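Local coordinates for envelope glycoprotein (Bourbon virus, PDB 5ZKX), which probably drives the merger of viral and host membranes during entry as a trimeric class III fusion glycoprotein of the gp64 family, captured here in its postfusion form, at the interface of chains A and B. Sequence-based numbering; all coordinates share one arbitrary frame. Chains: chain A/B, Envelope glycoprotein.

Contact 1: the interface of chains A and B. Residues chain A 297, 300-301, 303-304; chain B 209, 405-408.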
ATOM      1  N   GLU A 297       1.180 -10.275  15.488  1.00 27.10           N
ATOM      2  CA  GLU A 297       2.468 -10.158  16.162  1.00 28.86           C
ATOM      3  C   GLU A 297       2.350  -9.387  17.467  1.00 28.96           C
ATOM      4  O   GLU A 297       3.096  -9.656  18.414  1.00 32.84           O
ATOM      5  CB  GLU A 297       3.484  -9.481  15.244  1.00 26.74           C
ATOM      6  CG  GLU A 297       4.039 -10.400  14.178  1.00 34.25           C
ATOM      7  CD  GLU A 297       4.872 -11.524  14.758  1.00 34.79           C
ATOM      8  OE1 GLU A 297       5.999 -11.245  15.217  1.00 38.29           O
ATOM      9  OE2 GLU A 297       4.399 -12.681  14.760  1.00 33.05           O
ATOM     10  N   SER A 300       1.038 -11.881  19.962  1.00 26.48           N
ATOM     11  CA  SER A 300       2.154 -12.745  20.331  1.00 24.17           C
ATOM     12  C   SER A 300       3.114 -12.026  21.267  1.00 28.15           C
ATOM     13  O   SER A 300       3.622 -12.619  22.225  1.00 30.85           O
ATOM     14  CB  SER A 300       2.884 -13.213  19.075  1.00 28.53           C
ATOM     15  OG  SER A 300       3.888 -14.159  19.390  1.00 35.96           O
ATOM     16  N   LEU A 301       3.378 -10.748  20.996  1.00 25.68           N
ATOM     17  CA  LEU A 301       4.231  -9.958  21.875  1.00 21.81           C
ATOM     18  C   LEU A 301       3.609  -9.817  23.259  1.00 23.07           C
ATOM     19  O   LEU A 301       4.309  -9.917  24.273  1.00 27.49           O
ATOM     20  CB  LEU A 301       4.487  -8.589  21.239  1.00 25.34           C
ATOM     21  CG  LEU A 301       5.399  -7.550  21.898  1.00 20.08           C
ATOM     22  CD1 LEU A 301       4.607  -6.641  22.824  1.00 27.75           C
ATOM     23  CD2 LEU A 301       6.558  -8.206  22.635  1.00 21.83           C
ATOM     24  N   LEU A 303       1.627 -11.871  24.766  1.00 25.88           N
ATOM     25  CA  LEU A 303       1.780 -13.148  25.455  1.00 21.44           C
ATOM     26  C   LEU A 303       3.153 -13.254  26.106  1.00 23.13           C
ATOM     27  O   LEU A 303       3.275 -13.670  27.262  1.00 23.00           O
ATOM     28  CB  LEU A 303       1.572 -14.301  24.474  1.00 23.03           C
ATOM     29  CG  LEU A 303       0.185 -14.937  24.402  1.00 33.49           C
ATOM     30  CD1 LEU A 303       0.263 -16.263  23.660  1.00 28.36           C
ATOM     31  CD2 LEU A 303      -0.390 -15.134  25.793  1.00 34.81           C
ATOM     32  N   SER A 304       4.204 -12.890  25.366  1.00 21.45           N
ATOM     33  CA  SER A 304       5.552 -12.934  25.921  1.00 23.98           C
ATOM     34  C   SER A 304       5.688 -12.000  27.117  1.00 25.30           C
ATOM     35  O   SER A 304       6.282 -12.369  28.137  1.00 26.70           O
ATOM     36  CB  SER A 304       6.572 -12.574  24.845  1.00 23.28           C
ATOM     37  OG  SER A 304       6.510 -13.490  23.768  1.00 29.77           O
TER
ATOM     38  N   PHE B 209      -4.745 -16.285  18.055  1.00 26.91           N
ATOM     39  CA  PHE B 209      -4.702 -15.689  19.385  1.00 22.95           C
ATOM     40  C   PHE B 209      -6.120 -15.306  19.777  1.00 30.05           C
ATOM     41  O   PHE B 209      -6.757 -14.495  19.098  1.00 30.88           O
ATOM     42  CB  PHE B 209      -3.779 -14.471  19.420  1.00 23.28           C
ATOM     43  CG  PHE B 209      -2.324 -14.813  19.291  1.00 23.84           C
ATOM     44  CD1 PHE B 209      -1.614 -15.284  20.379  1.00 25.23           C
ATOM     45  CD2 PHE B 209      -1.669 -14.674  18.082  1.00 22.27           C
ATOM     46  CE1 PHE B 209      -0.280 -15.607  20.261  1.00 24.52           C
ATOM     47  CE2 PHE B 209      -0.332 -14.993  17.962  1.00 20.55           C
ATOM     48  CZ  PHE B 209       0.360 -15.465  19.051  1.00 20.26           C
ATOM     49  N   TRP B 405       7.798 -17.891  25.356  1.00 29.67           N
ATOM     50  CA  TRP B 405       7.174 -17.714  24.051  1.00 30.26           C
ATOM     51  C   TRP B 405       7.785 -16.510  23.344  1.00 31.37           C
ATOM     52  O   TRP B 405       7.745 -15.391  23.865  1.00 28.59           O
ATOM     53  CB  TRP B 405       5.668 -17.524  24.215  1.00 33.65           C
ATOM     54  CG  TRP B 405       4.998 -17.046  22.967  1.00 35.52           C
ATOM     55  CD1 TRP B 405       4.442 -15.819  22.750  1.00 28.64           C
ATOM     56  CD2 TRP B 405       4.816 -17.790  21.759  1.00 37.89           C
ATOM     57  NE1 TRP B 405       3.924 -15.753  21.481  1.00 28.40           N
ATOM     58  CE2 TRP B 405       4.142 -16.951  20.851  1.00 32.95           C
ATOM     59  CE3 TRP B 405       5.159 -19.084  21.355  1.00 41.87           C
ATOM     60  CZ2 TRP B 405       3.802 -17.365  19.565  1.00 41.25           C
ATOM     61  CZ3 TRP B 405       4.821 -19.493  20.077  1.00 42.36           C
ATOM     62  CH2 TRP B 405       4.151 -18.637  19.197  1.00 40.64           C
ATOM     63  N   LEU B 406       8.344 -16.735  22.157  1.00 35.44           N
ATOM     64  CA  LEU B 406       8.935 -15.660  21.377  1.00 32.21           C
ATOM     65  C   LEU B 406       8.116 -15.414  20.121  1.00 34.86           C
ATOM     66  O   LEU B 406       7.844 -16.365  19.375  1.00 39.90           O
ATOM     67  CB  LEU B 406      10.379 -15.996  20.993  1.00 35.08           C
ATOM     68  CG  LEU B 406      11.394 -16.126  22.129  1.00 40.65           C
ATOM     69  CD1 LEU B 406      12.740 -16.566  21.584  1.00 34.84           C
ATOM     70  CD2 LEU B 406      11.522 -14.817  22.889  1.00 32.09           C
ATOM     71  N   PRO B 407       7.697 -14.176  19.862  1.00 31.33           N
ATOM     72  CA  PRO B 407       6.999 -13.874  18.602  1.00 36.40           C
ATOM     73  C   PRO B 407       7.844 -14.273  17.402  1.00 37.14           C
ATOM     74  O   PRO B 407       8.985 -13.836  17.250  1.00 34.70           O
ATOM     75  CB  PRO B 407       6.791 -12.357  18.669  1.00 34.72           C
ATOM     76  CG  PRO B 407       6.816 -12.035  20.124  1.00 38.32           C
ATOM     77  CD  PRO B 407       7.766 -13.008  20.755  1.00 31.91           C
ATOM     78  N   GLN B 408       7.275 -15.120  16.552  1.00 28.74           N
ATOM     79  CA  GLN B 408       7.996 -15.587  15.383  1.00 27.32           C
ATOM     80  C   GLN B 408       7.946 -14.541  14.273  1.00 27.67           C
ATOM     81  O   GLN B 408       7.208 -13.555  14.338  1.00 23.99           O
ATOM     82  CB  GLN B 408       7.421 -16.919  14.905  1.00 27.94           C
ATOM     83  CG  GLN B 408       7.102 -17.877  16.042  1.00 30.55           C
ATOM     84  CD  GLN B 408       7.114 -19.329  15.607  1.00 43.38           C
ATOM     85  OE1 GLN B 408       6.145 -20.063  15.816  1.00 29.20           O
ATOM     86  NE2 GLN B 408       8.217 -19.752  14.998  1.00 50.07           N
TER
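In the pair A:Ser300 and B:Trp405, OG of the serine lies anti to its backbone N (chi1 -174°) and CG of the tryptophan anti to its own (chi1 168°), which sets the pyrrole side of the indole against helix 284-329 of chain A. The indole N-H, at NE1 of B:Trp405, donates to the hydroxyl OG of A:Ser300 over 2.6 Å. This bond is bent, and OG sits 28° out of the ring plane. A weak second bond from the same B:Trp405 NE1 reaches the A:Ser300 carbonyl O at 3.2 Å, while CA of A:Ser300 and the backbone N of A:Ser304 border the indole edge in plane. CB of A:Leu303 adds an apolar contact with CD1 of B:Trp405 at 3.7 Å.

B:Phe209, from strand 200-210, packs beside the indole-serine bond with its tip, CZ, 3.4 Å from CB of A:Ser300. One face of the phenyl ring lies against the backbone N of A:Ser300, offset toward the rim. Beyond the indole, the extended segment of chain B brings CG of B:Pro407 to within 3.7 Å of CA of A:Leu301. The modelled approaches of A:Ser304 OG to the B:Trp405 carbonyl and of the A:Glu297 carboxyl to the B:Gln408 carbonyl are doubtful. Away from A:Glu297, the methyl CD1 of A:Leu303 meets the phenyl edge in plane, 3.5 Å from CE1 of B:Phe209.

Contact 2: the interface of chains A and B. Residues chain A 411-412, 414; chain B 284, 287-288, 291.
A:Val414 projects from an extended segment of chain A onto helix 284-329 of chain B, and its two methyl branches divide the helix surface between them. CG1 is anti to the backbone N (chi1 177°), which directs it toward the start of the helix, while CG2 points further along it. On the first side the valine slides past B:Val284 in the opposite direction, methyl against methyl, with CG1 of A:Val414 3.6 Å from CG1 of B:Val284. On the second side A:Val414 and B:Val287 are set obliquely to each other, and CG2 of A:Val414 comes within 3.7 Å of CG1 of B:Val287. The same CG2 of A:Val414 touches the terminal methyl CD1 of B:Ile291 at 3.8 Å, so one branched side chain packs against successive turns of the helix.

B:Asn288 runs antiparallel to A:Val414 on the flank of this apolar patch. Its amide oxygen OD1 approaches CG2 of A:Val414 at 3.5 Å, a van der Waals contact that places a polar group at the border of the valine cluster. B:Ile291 extends its longer branch away from the helix, with CD1 anti to CA (chi2 179°), and that reach carries the methyl against both CG2 of A:Val414 and the carbonyl O of A:Ala412. The shorter branch, CG2 of B:Ile291, faces A:Ala411 and lies 4.1 Å from its CA, a looser contact at the margin.

Direct contacts between the two sides are apolar or mixed, and the polar link is made by water. Water 1 lies 2.6 Å from the backbone carbonyl O of A:Ala412. It joins that acceptor to the side-chain amide of B:Asn288, whose OD1 is 2.9 Å from water 1.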
ATOM      1  N   ALA A 411      11.081   3.618  10.273  1.00 24.02           N
ATOM      2  CA  ALA A 411      10.130   4.212   9.335  1.00 23.07           C
ATOM      3  C   ALA A 411      10.562   3.862   7.919  1.00 19.71           C
ATOM      4  O   ALA A 411      11.581   4.363   7.435  1.00 19.90           O
ATOM      5  CB  ALA A 411      10.039   5.726   9.519  1.00 14.13           C
ATOM      6  N   ALA A 412       9.781   3.018   7.253  1.00 16.18           N
ATOM      7  CA  ALA A 412      10.113   2.572   5.909  1.00 21.17           C
ATOM      8  C   ALA A 412       9.841   3.664   4.881  1.00 21.52           C
ATOM      9  O   ALA A 412       8.990   4.535   5.075  1.00 18.90           O
ATOM     10  CB  ALA A 412       9.321   1.315   5.553  1.00 20.33           C
ATOM     11  N   VAL A 414       8.422   5.233   1.521  1.00 13.95           N
ATOM     12  CA  VAL A 414       7.255   5.081   0.654  1.00 14.75           C
ATOM     13  C   VAL A 414       7.377   6.091  -0.477  1.00 12.33           C
ATOM     14  O   VAL A 414       7.391   7.302  -0.230  1.00 16.49           O
ATOM     15  CB  VAL A 414       5.937   5.281   1.422  1.00 13.56           C
ATOM     16  CG1 VAL A 414       4.756   5.188   0.476  1.00  9.00           C
ATOM     17  CG2 VAL A 414       5.799   4.258   2.538  1.00 14.21           C
TER
ATOM     18  N   VAL B 284      -0.431   6.136  -0.676  1.00 21.21           N
ATOM     19  CA  VAL B 284       0.785   6.408   0.086  1.00 16.18           C
ATOM     20  C   VAL B 284       0.443   6.853   1.497  1.00 19.83           C
ATOM     21  O   VAL B 284       1.160   6.536   2.454  1.00 19.11           O
ATOM     22  CB  VAL B 284       1.640   7.462  -0.652  1.00 19.48           C
ATOM     23  CG1 VAL B 284       2.688   8.072   0.272  1.00 15.02           C
ATOM     24  CG2 VAL B 284       2.297   6.850  -1.879  1.00 19.35           C
ATOM     25  N   VAL B 287      -0.377   3.748   3.750  1.00 24.19           N
ATOM     26  CA  VAL B 287       0.813   3.018   4.170  1.00 19.49           C
ATOM     27  C   VAL B 287       1.605   3.827   5.188  1.00 23.41           C
ATOM     28  O   VAL B 287       2.153   3.274   6.150  1.00 26.35           O
ATOM     29  CB  VAL B 287       1.660   2.645   2.941  1.00 21.30           C
ATOM     30  CG1 VAL B 287       2.972   1.995   3.360  1.00 20.31           C
ATOM     31  CG2 VAL B 287       0.879   1.707   2.046  1.00 21.31           C
ATOM     32  N   ASN B 288       1.670   5.149   5.004  1.00 18.67           N
ATOM     33  CA  ASN B 288       2.323   5.999   5.994  1.00 16.87           C
ATOM     34  C   ASN B 288       1.576   5.989   7.324  1.00 18.52           C
ATOM     35  O   ASN B 288       2.193   6.176   8.379  1.00 22.60           O
ATOM     36  CB  ASN B 288       2.452   7.425   5.459  1.00 16.57           C
ATOM     37  CG  ASN B 288       3.717   7.629   4.640  1.00 15.85           C
ATOM     38  OD1 ASN B 288       4.639   6.821   4.691  1.00 14.87           O
ATOM     39  ND2 ASN B 288       3.764   8.719   3.884  1.00 17.10           N
ATOM     40  N   ILE B 291       2.694   2.924   8.994  1.00 20.60           N
ATOM     41  CA  ILE B 291       4.028   3.212   9.510  1.00 17.17           C
ATOM     42  C   ILE B 291       3.934   3.928  10.849  1.00 17.96           C
ATOM     43  O   ILE B 291       4.638   3.589  11.808  1.00 21.79           O
ATOM     44  CB  ILE B 291       4.827   4.038   8.486  1.00 17.63           C
ATOM     45  CG1 ILE B 291       5.284   3.148   7.333  1.00 15.35           C
ATOM     46  CG2 ILE B 291       6.017   4.722   9.148  1.00 19.57           C
ATOM     47  CD1 ILE B 291       6.057   3.891   6.272  1.00 20.06           C
TER
HETATM   48  O   HOH W   1       7.502   6.712   5.015  1.00 22.92           O

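The C-alpha centres of contact 1 and contact 2 lie about 24 Å apart, and both set the long helix 284-329 against an extended stretch from a neighbouring subunit. The roles reverse: chain A supplies the helix in contact 1 and chain B in contact 2. Residues 405-408 meet a later part of the helix, whereas 411-414 meet its beginning, so the stretch runs antiparallel to the helices. If the three copies are related cyclically, each stretch would touch the helices of both neighbours in turn. Such packing of an outer stretch along central helices fits a trimeric postfusion hairpin.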